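Local coordinates for protein L-ornithine N(5)-monooxygenase (Pseudomonas aeruginosa, PDB 3S5W) that hydroxylates the side-chain amine of L-ornithine with FAD, NADPH and molecular oxygen, the first step towards hydroxamate siderophores such as pyoverdin, at residues 275-287 against 420-434. Numbering follows the deposited sequence.
Sequences EVFAPKFTDLIYS and ASHGLSDTLLSVLPV. With FAD (flavin-adenine dinucleotide), chain C; ONH (N~5~-hydroxy-L-ornithine), chain E.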
ATOM      1  N   GLU A 275      -8.782 -14.780 -11.374  1.00 21.70           N
ATOM      2  CA  GLU A 275      -8.886 -14.068 -12.657  1.00 24.27           C
ATOM      3  C   GLU A 275      -9.347 -12.597 -12.519  1.00 23.16           C
ATOM      4  O   GLU A 275      -9.124 -11.804 -13.443  1.00 23.75           O
ATOM      5  CB  GLU A 275      -9.747 -14.834 -13.658  1.00 24.54           C
ATOM      6  CG  GLU A 275      -8.980 -16.102 -14.128  1.00 28.11           C
ATOM      7  CD  GLU A 275      -9.684 -16.882 -15.202  1.00 33.60           C
ATOM      8  OE1 GLU A 275     -10.813 -16.508 -15.566  1.00 32.66           O
ATOM      9  OE2 GLU A 275      -9.113 -17.896 -15.657  1.00 34.58           O
ATOM     10  N   VAL A 276      -9.937 -12.239 -11.387  1.00 22.57           N
ATOM     11  CA  VAL A 276     -10.353 -10.822 -11.130  1.00 24.21           C
ATOM     12  C   VAL A 276      -9.152  -9.858 -11.058  1.00 24.73           C
ATOM     13  O   VAL A 276      -9.320  -8.614 -11.130  1.00 24.53           O
ATOM     14  CB  VAL A 276     -11.301 -10.689  -9.888  1.00 24.94           C
ATOM     15  CG1 VAL A 276     -10.572 -10.866  -8.567  1.00 25.65           C
ATOM     16  CG2 VAL A 276     -12.061  -9.382  -9.875  1.00 27.34           C
ATOM     17  N   PHE A 277      -7.955 -10.428 -10.889  1.00 23.12           N
ATOM     18  CA  PHE A 277      -6.717  -9.629 -10.861  1.00 23.52           C
ATOM     19  C   PHE A 277      -5.993  -9.562 -12.205  1.00 24.02           C
ATOM     20  O   PHE A 277      -5.026  -8.784 -12.360  1.00 24.30           O
ATOM     21  CB  PHE A 277      -5.769 -10.153  -9.768  1.00 22.88           C
ATOM     22  CG  PHE A 277      -6.356 -10.097  -8.406  1.00 22.86           C
ATOM     23  CD1 PHE A 277      -6.937 -11.231  -7.843  1.00 23.23           C
ATOM     24  CD2 PHE A 277      -6.355  -8.905  -7.673  1.00 21.00           C
ATOM     25  CE1 PHE A 277      -7.508 -11.179  -6.559  1.00 20.54           C
ATOM     26  CE2 PHE A 277      -6.917  -8.843  -6.399  1.00 23.31           C
ATOM     27  CZ  PHE A 277      -7.493 -10.001  -5.833  1.00 23.22           C
ATOM     28  N   ALA A 278      -6.443 -10.356 -13.174  1.00 23.10           N
ATOM     29  CA  ALA A 278      -5.781 -10.426 -14.488  1.00 24.31           C
ATOM     30  C   ALA A 278      -5.902  -9.060 -15.215  1.00 24.97           C
ATOM     31  O   ALA A 278      -6.896  -8.342 -15.009  1.00 24.85           O
ATOM     32  CB  ALA A 278      -6.385 -11.537 -15.349  1.00 24.09           C
ATOM     33  N   PRO A 279      -4.894  -8.696 -16.024  1.00 25.72           N
ATOM     34  CA  PRO A 279      -4.991  -7.424 -16.768  1.00 26.08           C
ATOM     35  C   PRO A 279      -6.320  -7.263 -17.551  1.00 27.84           C
ATOM     36  O   PRO A 279      -6.870  -6.165 -17.570  1.00 27.07           O
ATOM     37  CB  PRO A 279      -3.801  -7.478 -17.722  1.00 25.59           C
ATOM     38  CG  PRO A 279      -2.728  -8.236 -16.917  1.00 26.58           C
ATOM     39  CD  PRO A 279      -3.562  -9.325 -16.167  1.00 24.58           C
ATOM     40  N   LYS A 280      -6.840  -8.356 -18.147  1.00 28.47           N
ATOM     41  CA  LYS A 280      -8.147  -8.345 -18.843  1.00 29.83           C
ATOM     42  C   LYS A 280      -9.328  -7.823 -18.000  1.00 28.94           C
ATOM     43  O   LYS A 280     -10.267  -7.189 -18.514  1.00 27.45           O
ATOM     44  CB  LYS A 280      -8.489  -9.775 -19.296  1.00 31.43           C
ATOM     45  CG  LYS A 280      -9.221  -9.865 -20.619  1.00 37.82           C
ATOM     46  CD  LYS A 280      -9.180 -11.308 -21.189  1.00 44.85           C
ATOM     47  CE  LYS A 280      -7.861 -11.563 -21.957  1.00 47.87           C
ATOM     48  NZ  LYS A 280      -8.093 -12.320 -23.228  1.00 48.74           N
ATOM     49  N   PHE A 281      -9.303  -8.105 -16.704  1.00 28.06           N
ATOM     50  CA  PHE A 281     -10.381  -7.646 -15.867  1.00 27.59           C
ATOM     51  C   PHE A 281     -10.420  -6.105 -15.803  1.00 26.89           C
ATOM     52  O   PHE A 281     -11.475  -5.542 -15.551  1.00 26.74           O
ATOM     53  CB  PHE A 281     -10.291  -8.224 -14.455  1.00 28.62           C
ATOM     54  CG  PHE A 281     -11.519  -7.969 -13.636  1.00 29.44           C
ATOM     55  CD1 PHE A 281     -12.632  -8.802 -13.763  1.00 33.43           C
ATOM     56  CD2 PHE A 281     -11.569  -6.898 -12.742  1.00 32.94           C
ATOM     57  CE1 PHE A 281     -13.805  -8.570 -13.010  1.00 33.04           C
ATOM     58  CE2 PHE A 281     -12.744  -6.645 -11.974  1.00 33.05           C
ATOM     59  CZ  PHE A 281     -13.862  -7.491 -12.116  1.00 31.50           C
ATOM     60  N   THR A 282      -9.279  -5.443 -15.999  1.00 27.31           N
ATOM     61  CA  THR A 282      -9.248  -3.962 -15.898  1.00 27.63           C
ATOM     62  C   THR A 282     -10.223  -3.377 -16.929  1.00 28.52           C
ATOM     63  O   THR A 282     -11.062  -2.528 -16.592  1.00 28.40           O
ATOM     64  CB  THR A 282      -7.827  -3.383 -16.044  1.00 27.59           C
ATOM     65  OG1 THR A 282      -6.960  -3.999 -15.083  1.00 28.34           O
ATOM     66  CG2 THR A 282      -7.811  -1.810 -15.830  1.00 25.89           C
ATOM     67  N   ASP A 283     -10.119  -3.859 -18.166  1.00 29.45           N
ATOM     68  CA  ASP A 283     -10.982  -3.429 -19.284  1.00 31.61           C
ATOM     69  C   ASP A 283     -12.436  -3.744 -19.000  1.00 31.75           C
ATOM     70  O   ASP A 283     -13.340  -2.926 -19.260  1.00 32.46           O
ATOM     71  CB  ASP A 283     -10.569  -4.133 -20.583  1.00 32.06           C
ATOM     72  CG  ASP A 283      -9.352  -3.509 -21.232  1.00 37.40           C
ATOM     73  OD1 ASP A 283      -8.684  -4.216 -22.014  1.00 40.90           O
ATOM     74  OD2 ASP A 283      -9.050  -2.311 -20.979  1.00 39.27           O
ATOM     75  N   LEU A 284     -12.671  -4.933 -18.436  1.00 31.82           N
ATOM     76  CA  LEU A 284     -14.017  -5.389 -18.165  1.00 31.06           C
ATOM     77  C   LEU A 284     -14.730  -4.485 -17.137  1.00 30.35           C
ATOM     78  O   LEU A 284     -15.817  -3.996 -17.401  1.00 29.06           O
ATOM     79  CB  LEU A 284     -13.985  -6.851 -17.692  1.00 31.71           C
ATOM     80  CG  LEU A 284     -15.296  -7.622 -17.455  1.00 32.81           C
ATOM     81  CD1 LEU A 284     -15.952  -7.267 -16.150  1.00 33.58           C
ATOM     82  CD2 LEU A 284     -16.267  -7.457 -18.635  1.00 34.97           C
ATOM     83  N   ILE A 285     -14.124  -4.281 -15.968  1.00 29.07           N
ATOM     84  CA  ILE A 285     -14.767  -3.458 -14.953  1.00 29.85           C
ATOM     85  C   ILE A 285     -14.940  -1.999 -15.412  1.00 30.50           C
ATOM     86  O   ILE A 285     -15.992  -1.391 -15.175  1.00 30.22           O
ATOM     87  CB  ILE A 285     -14.107  -3.568 -13.539  1.00 29.12           C
ATOM     88  CG1 ILE A 285     -14.998  -2.890 -12.473  1.00 29.20           C
ATOM     89  CG2 ILE A 285     -12.646  -3.079 -13.547  1.00 28.90           C
ATOM     90  CD1 ILE A 285     -14.667  -3.275 -11.020  1.00 30.77           C
ATOM     91  N   TYR A 286     -13.921  -1.470 -16.088  1.00 30.87           N
ATOM     92  CA  TYR A 286     -14.009  -0.115 -16.639  1.00 32.06           C
ATOM     93  C   TYR A 286     -15.186   0.070 -17.630  1.00 32.59           C
ATOM     94  O   TYR A 286     -15.830   1.112 -17.635  1.00 32.22           O
ATOM     95  CB  TYR A 286     -12.707   0.305 -17.299  1.00 32.37           C
ATOM     96  CG  TYR A 286     -12.671   1.814 -17.444  1.00 34.16           C
ATOM     97  CD1 TYR A 286     -13.120   2.439 -18.626  1.00 35.48           C
ATOM     98  CD2 TYR A 286     -12.267   2.623 -16.369  1.00 35.12           C
ATOM     99  CE1 TYR A 286     -13.125   3.840 -18.738  1.00 36.67           C
ATOM    100  CE2 TYR A 286     -12.268   4.017 -16.475  1.00 36.51           C
ATOM    101  CZ  TYR A 286     -12.701   4.617 -17.661  1.00 38.24           C
ATOM    102  OH  TYR A 286     -12.694   6.000 -17.752  1.00 37.50           O
ATOM    103  N   SER A 287     -15.446  -0.945 -18.450  1.00 33.70           N
ATOM    104  CA  SER A 287     -16.598  -0.977 -19.372  1.00 35.43           C
ATOM    105  C   SER A 287     -17.979  -1.025 -18.691  1.00 35.91           C
ATOM    106  O   SER A 287     -19.000  -0.723 -19.335  1.00 35.90           O
ATOM    107  CB  SER A 287     -16.463  -2.151 -20.350  1.00 35.88           C
ATOM    108  OG  SER A 287     -16.872  -3.378 -19.745  1.00 37.18           O
ATOM    109  N   ALA A 420     -12.375   1.789  -7.829  1.00 26.97           N
ATOM    110  CA  ALA A 420     -13.812   1.865  -8.207  1.00 28.43           C
ATOM    111  C   ALA A 420     -14.069   1.628  -9.695  1.00 28.16           C
ATOM    112  O   ALA A 420     -15.089   1.046 -10.067  1.00 29.83           O
ATOM    113  CB  ALA A 420     -14.464   3.193  -7.735  1.00 28.98           C
ATOM    114  N   SER A 421     -13.134   2.029 -10.541  1.00 27.71           N
ATOM    115  CA  SER A 421     -13.311   1.919 -11.994  1.00 27.31           C
ATOM    116  C   SER A 421     -12.431   0.871 -12.678  1.00 26.35           C
ATOM    117  O   SER A 421     -12.715   0.450 -13.803  1.00 26.64           O
ATOM    118  CB  SER A 421     -13.056   3.284 -12.649  1.00 27.25           C
ATOM    119  OG  SER A 421     -11.776   3.815 -12.310  1.00 28.37           O
ATOM    120  N   HIS A 422     -11.319   0.519 -12.051  1.00 25.74           N
ATOM    121  CA  HIS A 422     -10.317  -0.343 -12.704  1.00 24.94           C
ATOM    122  C   HIS A 422     -10.118  -1.688 -11.994  1.00 24.97           C
ATOM    123  O   HIS A 422      -9.412  -2.541 -12.504  1.00 24.53           O
ATOM    124  CB  HIS A 422      -8.945   0.368 -12.745  1.00 24.61           C
ATOM    125  CG  HIS A 422      -8.902   1.535 -13.677  1.00 26.58           C
ATOM    126  ND1 HIS A 422      -8.202   1.513 -14.866  1.00 27.34           N
ATOM    127  CD2 HIS A 422      -9.486   2.752 -13.601  1.00 26.06           C
ATOM    128  CE1 HIS A 422      -8.326   2.689 -15.464  1.00 26.84           C
ATOM    129  NE2 HIS A 422      -9.113   3.452 -14.724  1.00 29.06           N
ATOM    130  N   GLY A 423     -10.697  -1.859 -10.818  1.00 24.77           N
ATOM    131  CA  GLY A 423     -10.775  -3.177 -10.225  1.00 25.45           C
ATOM    132  C   GLY A 423      -9.844  -3.394  -9.049  1.00 25.58           C
ATOM    133  O   GLY A 423      -9.060  -2.511  -8.683  1.00 23.91           O
ATOM    134  N   LEU A 424      -9.925  -4.598  -8.476  1.00 24.38           N
ATOM    135  CA  LEU A 424      -9.177  -4.938  -7.261  1.00 24.83           C
ATOM    136  C   LEU A 424      -7.651  -4.989  -7.431  1.00 23.82           C
ATOM    137  O   LEU A 424      -6.917  -4.945  -6.430  1.00 24.64           O
ATOM    138  CB  LEU A 424      -9.731  -6.248  -6.638  1.00 24.65           C
ATOM    139  CG  LEU A 424     -11.108  -6.038  -5.990  1.00 26.85           C
ATOM    140  CD1 LEU A 424     -11.845  -7.358  -5.834  1.00 28.51           C
ATOM    141  CD2 LEU A 424     -11.011  -5.385  -4.649  1.00 26.99           C
ATOM    142  N   SER A 425      -7.157  -5.049  -8.670  1.00 23.23           N
ATOM    143  CA  SER A 425      -5.722  -4.992  -8.879  1.00 23.47           C
ATOM    144  C   SER A 425      -5.166  -3.583  -8.587  1.00 23.69           C
ATOM    145  O   SER A 425      -3.948  -3.391  -8.498  1.00 23.29           O
ATOM    146  CB  SER A 425      -5.377  -5.349 -10.329  1.00 23.52           C
ATOM    147  OG  SER A 425      -5.583  -6.716 -10.549  1.00 27.58           O
ATOM    148  N   ASP A 426      -6.063  -2.602  -8.471  1.00 23.96           N
ATOM    149  CA  ASP A 426      -5.609  -1.193  -8.556  1.00 24.73           C
ATOM    150  C   ASP A 426      -4.590  -0.809  -7.489  1.00 23.92           C
ATOM    151  O   ASP A 426      -3.605  -0.148  -7.794  1.00 25.46           O
ATOM    152  CB  ASP A 426      -6.791  -0.226  -8.566  1.00 25.02           C
ATOM    153  CG  ASP A 426      -6.380   1.189  -9.036  1.00 25.74           C
ATOM    154  OD1 ASP A 426      -6.194   1.373 -10.252  1.00 23.93           O
ATOM    155  OD2 ASP A 426      -6.213   2.072  -8.175  1.00 25.61           O
ATOM    156  N   THR A 427      -4.826  -1.202  -6.240  1.00 24.04           N
ATOM    157  CA  THR A 427      -3.915  -0.862  -5.132  1.00 23.76           C
ATOM    158  C   THR A 427      -2.789  -1.877  -4.895  1.00 23.97           C
ATOM    159  O   THR A 427      -2.071  -1.767  -3.897  1.00 25.29           O
ATOM    160  CB  THR A 427      -4.683  -0.740  -3.803  1.00 24.68           C
ATOM    161  OG1 THR A 427      -5.176  -2.031  -3.412  1.00 26.11           O
ATOM    162  CG2 THR A 427      -5.842   0.274  -3.947  1.00 25.17           C
ATOM    163  N   LEU A 428      -2.651  -2.861  -5.785  1.00 22.13           N
ATOM    164  CA  LEU A 428      -1.738  -4.002  -5.519  1.00 22.37           C
ATOM    165  C   LEU A 428      -0.563  -3.998  -6.480  1.00 21.96           C
ATOM    166  O   LEU A 428      -0.394  -3.061  -7.268  1.00 20.84           O
ATOM    167  CB  LEU A 428      -2.513  -5.330  -5.635  1.00 21.95           C
ATOM    168  CG  LEU A 428      -3.741  -5.505  -4.740  1.00 23.32           C
ATOM    169  CD1 LEU A 428      -4.409  -6.852  -5.030  1.00 26.00           C
ATOM    170  CD2 LEU A 428      -3.382  -5.412  -3.261  1.00 20.67           C
ATOM    171  N   LEU A 429       0.263  -5.046  -6.417  1.00 22.15           N
ATOM    172  CA  LEU A 429       1.321  -5.245  -7.434  1.00 22.66           C
ATOM    173  C   LEU A 429       0.793  -5.884  -8.723  1.00 22.37           C
ATOM    174  O   LEU A 429       1.508  -5.931  -9.727  1.00 22.40           O
ATOM    175  CB  LEU A 429       2.434  -6.150  -6.856  1.00 21.88           C
ATOM    176  CG  LEU A 429       3.141  -5.619  -5.635  1.00 23.41           C
ATOM    177  CD1 LEU A 429       3.935  -6.734  -4.947  1.00 24.24           C
ATOM    178  CD2 LEU A 429       4.072  -4.419  -6.024  1.00 23.64           C
ATOM    179  N   SER A 430      -0.463  -6.363  -8.693  1.00 21.61           N
ATOM    180  CA  SER A 430      -1.022  -7.266  -9.709  1.00 21.79           C
ATOM    181  C   SER A 430      -0.852  -6.929 -11.203  1.00 21.43           C
ATOM    182  O   SER A 430      -0.547  -7.803 -12.027  1.00 20.26           O
ATOM    183  CB  SER A 430      -2.522  -7.574  -9.392  1.00 20.60           C
ATOM    184  OG  SER A 430      -2.683  -7.959  -8.026  1.00 22.83           O
ATOM    185  N   VAL A 431      -1.087  -5.671 -11.552  1.00 22.12           N
ATOM    186  CA  VAL A 431      -1.079  -5.293 -12.969  1.00 22.64           C
ATOM    187  C   VAL A 431      -0.048  -4.186 -13.268  1.00 23.48           C
ATOM    188  O   VAL A 431      -0.115  -3.569 -14.317  1.00 24.07           O
ATOM    189  CB  VAL A 431      -2.470  -4.864 -13.505  1.00 23.13           C
ATOM    190  CG1 VAL A 431      -3.472  -6.030 -13.478  1.00 22.05           C
ATOM    191  CG2 VAL A 431      -3.032  -3.637 -12.724  1.00 23.21           C
ATOM    192  N   LEU A 432       0.900  -3.971 -12.365  1.00 23.07           N
ATOM    193  CA  LEU A 432       1.854  -2.882 -12.516  1.00 24.49           C
ATOM    194  C   LEU A 432       2.564  -2.874 -13.874  1.00 25.13           C
ATOM    195  O   LEU A 432       2.666  -1.816 -14.470  1.00 25.87           O
ATOM    196  CB  LEU A 432       2.845  -2.832 -11.360  1.00 25.10           C
ATOM    197  CG  LEU A 432       2.281  -2.455  -9.973  1.00 25.73           C
ATOM    198  CD1 LEU A 432       3.446  -2.178  -9.099  1.00 25.31           C
ATOM    199  CD2 LEU A 432       1.377  -1.248 -10.014  1.00 29.59           C
ATOM    200  N   PRO A 433       3.037  -4.042 -14.376  1.00 25.27           N
ATOM    201  CA  PRO A 433       3.720  -3.966 -15.692  1.00 25.79           C
ATOM    202  C   PRO A 433       2.852  -3.460 -16.842  1.00 25.80           C
ATOM    203  O   PRO A 433       3.348  -2.779 -17.761  1.00 25.50           O
ATOM    204  CB  PRO A 433       4.151  -5.423 -15.970  1.00 25.95           C
ATOM    205  CG  PRO A 433       4.231  -6.066 -14.601  1.00 26.27           C
ATOM    206  CD  PRO A 433       3.121  -5.396 -13.776  1.00 25.84           C
ATOM    207  N   VAL A 434       1.575  -3.827 -16.815  1.00 25.36           N
ATOM    208  CA  VAL A 434       0.630  -3.411 -17.835  1.00 25.73           C
ATOM    209  C   VAL A 434       0.192  -1.935 -17.628  1.00 25.50           C
ATOM    210  O   VAL A 434       0.115  -1.160 -18.616  1.00 24.86           O
ATOM    211  CB  VAL A 434      -0.590  -4.416 -17.903  1.00 26.87           C
ATOM    212  CG1 VAL A 434      -1.607  -3.968 -18.913  1.00 28.14           C
ATOM    213  CG2 VAL A 434      -0.085  -5.854 -18.265  1.00 26.85           C
TER
HETATM  214  PA  FAD C 450       3.556   2.719  -2.186  1.00 23.63           P
HETATM  215  O1A FAD C 450       2.743   2.962  -0.971  1.00 19.77           O
HETATM  216  O2A FAD C 450       4.356   1.405  -2.191  1.00 19.53           O
HETATM  217  O5B FAD C 450       4.612   3.937  -2.394  1.00 23.66           O
HETATM  218  C5B FAD C 450       4.176   5.265  -2.222  1.00 21.39           C
HETATM  219  C4B FAD C 450       5.454   6.069  -2.062  1.00 23.22           C
HETATM  220  O4B FAD C 450       5.093   7.423  -2.020  1.00 26.67           O
HETATM  221  C3B FAD C 450       6.127   5.756  -0.730  1.00 23.62           C
HETATM  222  O3B FAD C 450       7.446   5.299  -0.954  1.00 24.22           O
HETATM  223  C2B FAD C 450       6.099   7.085   0.037  1.00 24.49           C
HETATM  224  O2B FAD C 450       7.329   7.355   0.701  1.00 27.34           O
HETATM  225  C1B FAD C 450       5.916   8.080  -1.068  1.00 25.52           C
HETATM  226  N9A FAD C 450       5.179   9.290  -0.719  1.00 27.25           N
HETATM  227  C8A FAD C 450       3.932   9.393  -0.109  1.00 30.44           C
HETATM  228  N7A FAD C 450       3.609  10.720  -0.060  1.00 29.15           N
HETATM  229  C5A FAD C 450       4.613  11.425  -0.648  1.00 28.77           C
HETATM  230  C6A FAD C 450       4.797  12.789  -0.867  1.00 30.58           C
HETATM  231  N6A FAD C 450       3.782  13.651  -0.696  1.00 28.73           N
HETATM  232  N1A FAD C 450       5.968  13.203  -1.499  1.00 28.54           N
HETATM  233  C2A FAD C 450       6.933  12.314  -1.927  1.00 27.82           C
HETATM  234  N3A FAD C 450       6.751  10.952  -1.712  1.00 25.41           N
HETATM  235  C4A FAD C 450       5.605  10.530  -1.078  1.00 28.24           C
HETATM  236  N1  FAD C 450       0.420  -5.755  -2.668  1.00 22.48           N
HETATM  237  C2  FAD C 450       0.629  -6.980  -3.288  1.00 25.26           C
HETATM  238  O2  FAD C 450       0.331  -7.137  -4.460  1.00 23.60           O
HETATM  239  N3  FAD C 450       1.174  -8.038  -2.590  1.00 25.57           N
HETATM  240  C4  FAD C 450       1.538  -7.911  -1.272  1.00 28.10           C
HETATM  241  O4  FAD C 450       2.068  -8.877  -0.697  1.00 26.10           O
HETATM  242  C4X FAD C 450       1.315  -6.677  -0.631  1.00 25.20           C
HETATM  243  N5  FAD C 450       1.654  -6.521   0.705  1.00 26.11           N
HETATM  244  C5X FAD C 450       1.423  -5.310   1.338  1.00 27.52           C
HETATM  245  C6  FAD C 450       1.769  -5.167   2.690  1.00 29.83           C
HETATM  246  C7  FAD C 450       1.549  -3.967   3.353  1.00 29.86           C
HETATM  247  C7M FAD C 450       1.937  -3.890   4.808  1.00 32.40           C
HETATM  248  C8  FAD C 450       0.954  -2.913   2.668  1.00 28.19           C
HETATM  249  C8M FAD C 450       0.690  -1.586   3.320  1.00 31.03           C
HETATM  250  C9  FAD C 450       0.608  -3.043   1.327  1.00 26.97           C
HETATM  251  C9A FAD C 450       0.853  -4.237   0.636  1.00 26.84           C
HETATM  252  N10 FAD C 450       0.509  -4.389  -0.712  1.00 23.80           N
HETATM  253  C10 FAD C 450       0.726  -5.615  -1.331  1.00 24.18           C
HETATM  254  C1' FAD C 450      -0.156  -3.301  -1.497  1.00 23.37           C
HETATM  255  C2' FAD C 450       0.769  -2.124  -1.868  1.00 23.22           C
HETATM  256  O2' FAD C 450      -0.126  -1.013  -1.990  1.00 24.65           O
HETATM  257  C3' FAD C 450       1.450  -2.404  -3.200  1.00 24.06           C
HETATM  258  O3' FAD C 450       2.221  -3.621  -3.164  1.00 23.72           O
HETATM  259  C4' FAD C 450       2.423  -1.266  -3.596  1.00 22.97           C
HETATM  260  O4' FAD C 450       3.265  -0.962  -2.490  1.00 23.37           O
HETATM  261  C5' FAD C 450       1.737   0.001  -4.171  1.00 23.29           C
HETATM  262  O5' FAD C 450       2.744   0.768  -4.804  1.00 26.29           O
HETATM  263  P   FAD C 450       2.681   2.380  -4.927  1.00 24.11           P
HETATM  264  O1P FAD C 450       4.014   2.784  -5.509  1.00 22.80           O
HETATM  265  O2P FAD C 450       1.437   2.710  -5.707  1.00 20.51           O
HETATM  266  O3P FAD C 450       2.545   2.865  -3.414  1.00 21.18           O
HETATM  267  C   ONH E 445      -3.182 -11.669  -7.357  1.00 25.05           C
HETATM  268  N   ONH E 445      -4.438 -12.717  -5.515  1.00 22.25           N
HETATM  269  O   ONH E 445      -2.832 -12.857  -7.627  1.00 24.14           O
HETATM  270  CA  ONH E 445      -3.936 -11.440  -6.079  1.00 23.88           C
HETATM  271  CB  ONH E 445      -3.057 -10.659  -5.094  1.00 23.66           C
HETATM  272  CD  ONH E 445      -3.003  -9.580  -2.881  1.00 26.13           C
HETATM  273  NE  ONH E 445      -3.832  -9.323  -1.732  1.00 26.18           N
HETATM  274  CG  ONH E 445      -3.873 -10.348  -3.850  1.00 23.28           C
HETATM  275  OZ  ONH E 445      -3.195  -9.033  -0.546  1.00 41.06           O
HETATM  276  OXT ONH E 445      -2.944 -10.667  -8.090  1.00 24.62           O
HETATM  277  O   HOH W   1      -8.752  -6.024 -10.929  1.00 29.99           O
HETATM  278  O   HOH W   2      -2.491  -9.750 -12.676  1.00 25.10           O
HETATM  279  O   HOH W   3      -6.655  -2.738 -12.364  1.00 23.73           O
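Phe277 CG (chi1 -60°) and Ser425 OG (chi1 -71°) each lie beside their own backbone N, anti to the carbonyl carbon, which lays the phenyl ring along 420-434 and puts Ser425 OG at its edge. That hydroxyl donates to Phe277 O at 2.8 Å, coming from the side and tilted out of the carbonyl plane, with a C=O...donor angle of 103°. Water 2 also donates to Phe277 O and bridges it to Ser430 O, while water 1 links Val276 O to Ser425 N.

The ring itself is sandwiched. Val276 CG1 lies over one face; CA of the bound hydroxyornithine sits 3.4 Å above the centre of the other. Leu428 CD1 approaches Phe277 CE2 obliquely at 3.5 Å, and Ser430 OG, lying obliquely beside the ring, donates to OXT of the product at 2.7 Å.

On helix 279-287, which follows, Thr282 CG2 meets the His422 ring edge at ND1, and Tyr286 CD2 lies over one His422 face, the ring planes inclined obliquely. Tyr286 OH hydrogen-bonds to Ile396 O.

Leu429 N donates to FAD O2 at 2.9 Å; consecutive residues Leu429 and Ser430 thus bind flavin and product carboxylate, and water 2 ties Phe277 O to the second of them.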